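Local coordinates for TT1696 protein (Thermus thermophilus, PDB 1UFB), which is of unknown function but is a helical HEPN-domain protein that may bind DNA, at residues Arg16-Ser21 with Glu111-Ala116. Residues are numbered along the deposited sequence; the frame is centred on the assembly and turned at random.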
ATOM      1  N   ARG A  16      -7.205 -11.492   0.525  1.00 26.61           N
ATOM      2  CA  ARG A  16      -8.107 -11.520   1.721  1.00 29.62           C
ATOM      3  C   ARG A  16      -8.183 -10.152   2.379  1.00 28.32           C
ATOM      4  O   ARG A  16      -9.253  -9.750   2.921  1.00 28.80           O
ATOM      5  CB  ARG A  16      -7.687 -12.595   2.768  1.00 29.44           C
ATOM      6  CG  ARG A  16      -7.839 -14.029   2.160  1.00 35.62           C
ATOM      7  CD  ARG A  16      -7.590 -15.121   3.196  1.00 40.14           C
ATOM      8  NE  ARG A  16      -6.219 -15.160   3.652  1.00 40.78           N
ATOM      9  CZ  ARG A  16      -5.327 -16.013   3.182  1.00 43.49           C
ATOM     10  NH1 ARG A  16      -5.705 -16.881   2.233  1.00 40.85           N
ATOM     11  NH2 ARG A  16      -4.081 -15.995   3.665  1.00 42.37           N
ATOM     12  N   HIS A  17      -7.071  -9.431   2.373  1.00 26.13           N
ATOM     13  CA  HIS A  17      -7.119  -8.072   2.942  1.00 24.25           C
ATOM     14  C   HIS A  17      -8.067  -7.195   2.049  1.00 25.12           C
ATOM     15  O   HIS A  17      -8.786  -6.323   2.581  1.00 25.99           O
ATOM     16  CB  HIS A  17      -5.747  -7.351   2.974  1.00 23.65           C
ATOM     17  CG  HIS A  17      -5.846  -5.965   3.562  1.00 24.99           C
ATOM     18  ND1 HIS A  17      -6.143  -5.746   4.895  1.00 25.07           N
ATOM     19  CD2 HIS A  17      -5.711  -4.744   3.005  1.00 22.08           C
ATOM     20  CE1 HIS A  17      -6.169  -4.443   5.129  1.00 25.86           C
ATOM     21  NE2 HIS A  17      -5.906  -3.812   4.005  1.00 25.07           N
ATOM     22  N   ALA A  18      -8.013  -7.357   0.724  1.00 23.10           N
ATOM     23  CA  ALA A  18      -8.902  -6.547  -0.143  1.00 23.98           C
ATOM     24  C   ALA A  18     -10.379  -6.932   0.123  1.00 24.70           C
ATOM     25  O   ALA A  18     -11.259  -6.081   0.105  1.00 25.88           O
ATOM     26  CB  ALA A  18      -8.533  -6.718  -1.717  1.00 21.14           C
ATOM     27  N   GLN A  19     -10.644  -8.224   0.340  1.00 26.51           N
ATOM     28  CA  GLN A  19     -12.011  -8.672   0.615  1.00 26.68           C
ATOM     29  C   GLN A  19     -12.520  -8.085   1.929  1.00 28.93           C
ATOM     30  O   GLN A  19     -13.699  -7.652   2.053  1.00 28.17           O
ATOM     31  CB  GLN A  19     -12.039 -10.191   0.717  1.00 30.72           C
ATOM     32  CG  GLN A  19     -12.081 -10.836  -0.606  1.00 39.54           C
ATOM     33  CD  GLN A  19     -12.597 -12.222  -0.477  1.00 50.98           C
ATOM     34  OE1 GLN A  19     -11.858 -13.140  -0.039  1.00 53.48           O
ATOM     35  NE2 GLN A  19     -13.896 -12.408  -0.813  1.00 51.59           N
ATOM     36  N   GLY A  20     -11.640  -8.058   2.934  1.00 27.73           N
ATOM     37  CA  GLY A  20     -12.022  -7.493   4.207  1.00 29.05           C
ATOM     38  C   GLY A  20     -12.152  -5.985   4.092  1.00 27.73           C
ATOM     39  O   GLY A  20     -12.960  -5.376   4.804  1.00 28.40           O
ATOM     40  N   SER A  21     -11.390  -5.371   3.184  1.00 26.31           N
ATOM     41  CA  SER A  21     -11.433  -3.901   3.043  1.00 25.18           C
ATOM     42  C   SER A  21     -12.787  -3.506   2.447  1.00 25.61           C
ATOM     43  O   SER A  21     -13.327  -2.458   2.725  1.00 25.90           O
ATOM     44  CB  SER A  21     -10.296  -3.469   2.137  1.00 26.21           C
ATOM     45  OG  SER A  21      -9.047  -3.718   2.794  1.00 26.50           O
ATOM     46  N   GLU A 111     -15.070  -5.445  -8.708  1.00 24.23           N
ATOM     47  CA  GLU A 111     -14.501  -5.793 -10.001  1.00 25.57           C
ATOM     48  C   GLU A 111     -12.965  -5.979  -9.828  1.00 27.33           C
ATOM     49  O   GLU A 111     -12.361  -6.936 -10.356  1.00 27.13           O
ATOM     50  CB  GLU A 111     -14.761  -4.685 -11.022  1.00 27.93           C
ATOM     51  CG  GLU A 111     -13.980  -4.961 -12.306  1.00 30.05           C
ATOM     52  CD  GLU A 111     -14.161  -3.816 -13.258  1.00 39.05           C
ATOM     53  OE1 GLU A 111     -13.544  -2.709 -13.055  1.00 31.74           O
ATOM     54  OE2 GLU A 111     -14.966  -4.056 -14.199  1.00 39.75           O
ATOM     55  N   ALA A 112     -12.345  -5.105  -9.022  1.00 25.18           N
ATOM     56  CA  ALA A 112     -10.891  -5.224  -8.798  1.00 24.77           C
ATOM     57  C   ALA A 112     -10.564  -6.587  -8.177  1.00 25.27           C
ATOM     58  O   ALA A 112      -9.595  -7.254  -8.596  1.00 26.80           O
ATOM     59  CB  ALA A 112     -10.409  -4.045  -7.933  1.00 24.30           C
ATOM     60  N   LEU A 113     -11.363  -7.017  -7.188  1.00 24.55           N
ATOM     61  CA  LEU A 113     -11.154  -8.358  -6.601  1.00 24.81           C
ATOM     62  C   LEU A 113     -11.334  -9.428  -7.667  1.00 25.74           C
ATOM     63  O   LEU A 113     -10.574 -10.375  -7.722  1.00 26.34           O
ATOM     64  CB  LEU A 113     -12.139  -8.655  -5.452  1.00 27.77           C
ATOM     65  CG  LEU A 113     -11.919  -7.919  -4.128  1.00 34.51           C
ATOM     66  CD1 LEU A 113     -13.186  -7.970  -3.292  1.00 37.31           C
ATOM     67  CD2 LEU A 113     -10.836  -8.578  -3.360  1.00 34.28           C
ATOM     68  N   ASP A 114     -12.322  -9.263  -8.541  1.00 27.58           N
ATOM     69  CA  ASP A 114     -12.554 -10.249  -9.590  1.00 26.97           C
ATOM     70  C   ASP A 114     -11.339 -10.385 -10.497  1.00 26.02           C
ATOM     71  O   ASP A 114     -10.926 -11.517 -10.870  1.00 27.84           O
ATOM     72  CB  ASP A 114     -13.740  -9.825 -10.484  1.00 28.88           C
ATOM     73  CG  ASP A 114     -15.092  -9.961  -9.787  1.00 30.00           C
ATOM     74  OD1 ASP A 114     -15.183 -10.673  -8.764  1.00 27.03           O
ATOM     75  OD2 ASP A 114     -16.057  -9.353 -10.285  1.00 31.47           O
ATOM     76  N   LEU A 115     -10.783  -9.243 -10.883  1.00 22.42           N
ATOM     77  CA  LEU A 115      -9.627  -9.229 -11.793  1.00 27.23           C
ATOM     78  C   LEU A 115      -8.383  -9.835 -11.111  1.00 24.81           C
ATOM     79  O   LEU A 115      -7.626 -10.597 -11.723  1.00 27.62           O
ATOM     80  CB  LEU A 115      -9.366  -7.769 -12.285  1.00 26.82           C
ATOM     81  CG  LEU A 115     -10.539  -7.140 -13.074  1.00 25.74           C
ATOM     82  CD1 LEU A 115     -10.203  -5.687 -13.480  1.00 27.72           C
ATOM     83  CD2 LEU A 115     -10.794  -7.990 -14.324  1.00 25.59           C
ATOM     84  N   ALA A 116      -8.185  -9.503  -9.850  1.00 23.37           N
ATOM     85  CA  ALA A 116      -7.046 -10.047  -9.138  1.00 24.65           C
ATOM     86  C   ALA A 116      -7.204 -11.548  -8.970  1.00 24.80           C
ATOM     87  O   ALA A 116      -6.207 -12.319  -9.105  1.00 23.61           O
ATOM     88  CB  ALA A 116      -6.878  -9.365  -7.759  1.00 23.94           C
TER
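Leu-113 of helix 106-126 reaches helix 4-24 with both its methyl groups, and the contact is van der Waals packing, mostly between carbons. CD2 presses on CB of Ala-18 at 3.4 Å, tighter than usual for two carbons. The same methyl lies 3.7 Å from the backbone N of Gln-19. CD1 meets CA and CG of Gln-19, each at 4.1 Å. The Gln-19 side chain crosses that of Leu-113 at about a right angle. Its CG stands beside its own backbone N (chi1 -81°), which brings this carbon to 3.8 Å from Leu-113 CD2. Leu-113 also touches Leu-15 and Leu-22, so it spans about two turns of helix 4-24. An alanine in its place would probably open a gap beside Ala-18 and take away the methyls that Gln-19 CG packs on.

Ser-21 OG gives a 2.6 Å hydrogen bond to His-17 O, which also takes Ser-21 N from the opposite face of the carbonyl plane. Both ring nitrogens of His-17 hydrogen-bond to the second subunit, ND1 to Asp-26 of that chain and NE2 to its His-17.

Ala-18 and Ala-112 both touch helix 27-48. Helices 4-24 and 106-126 thus pack together beside it in the helical bundle of the HEPN domain.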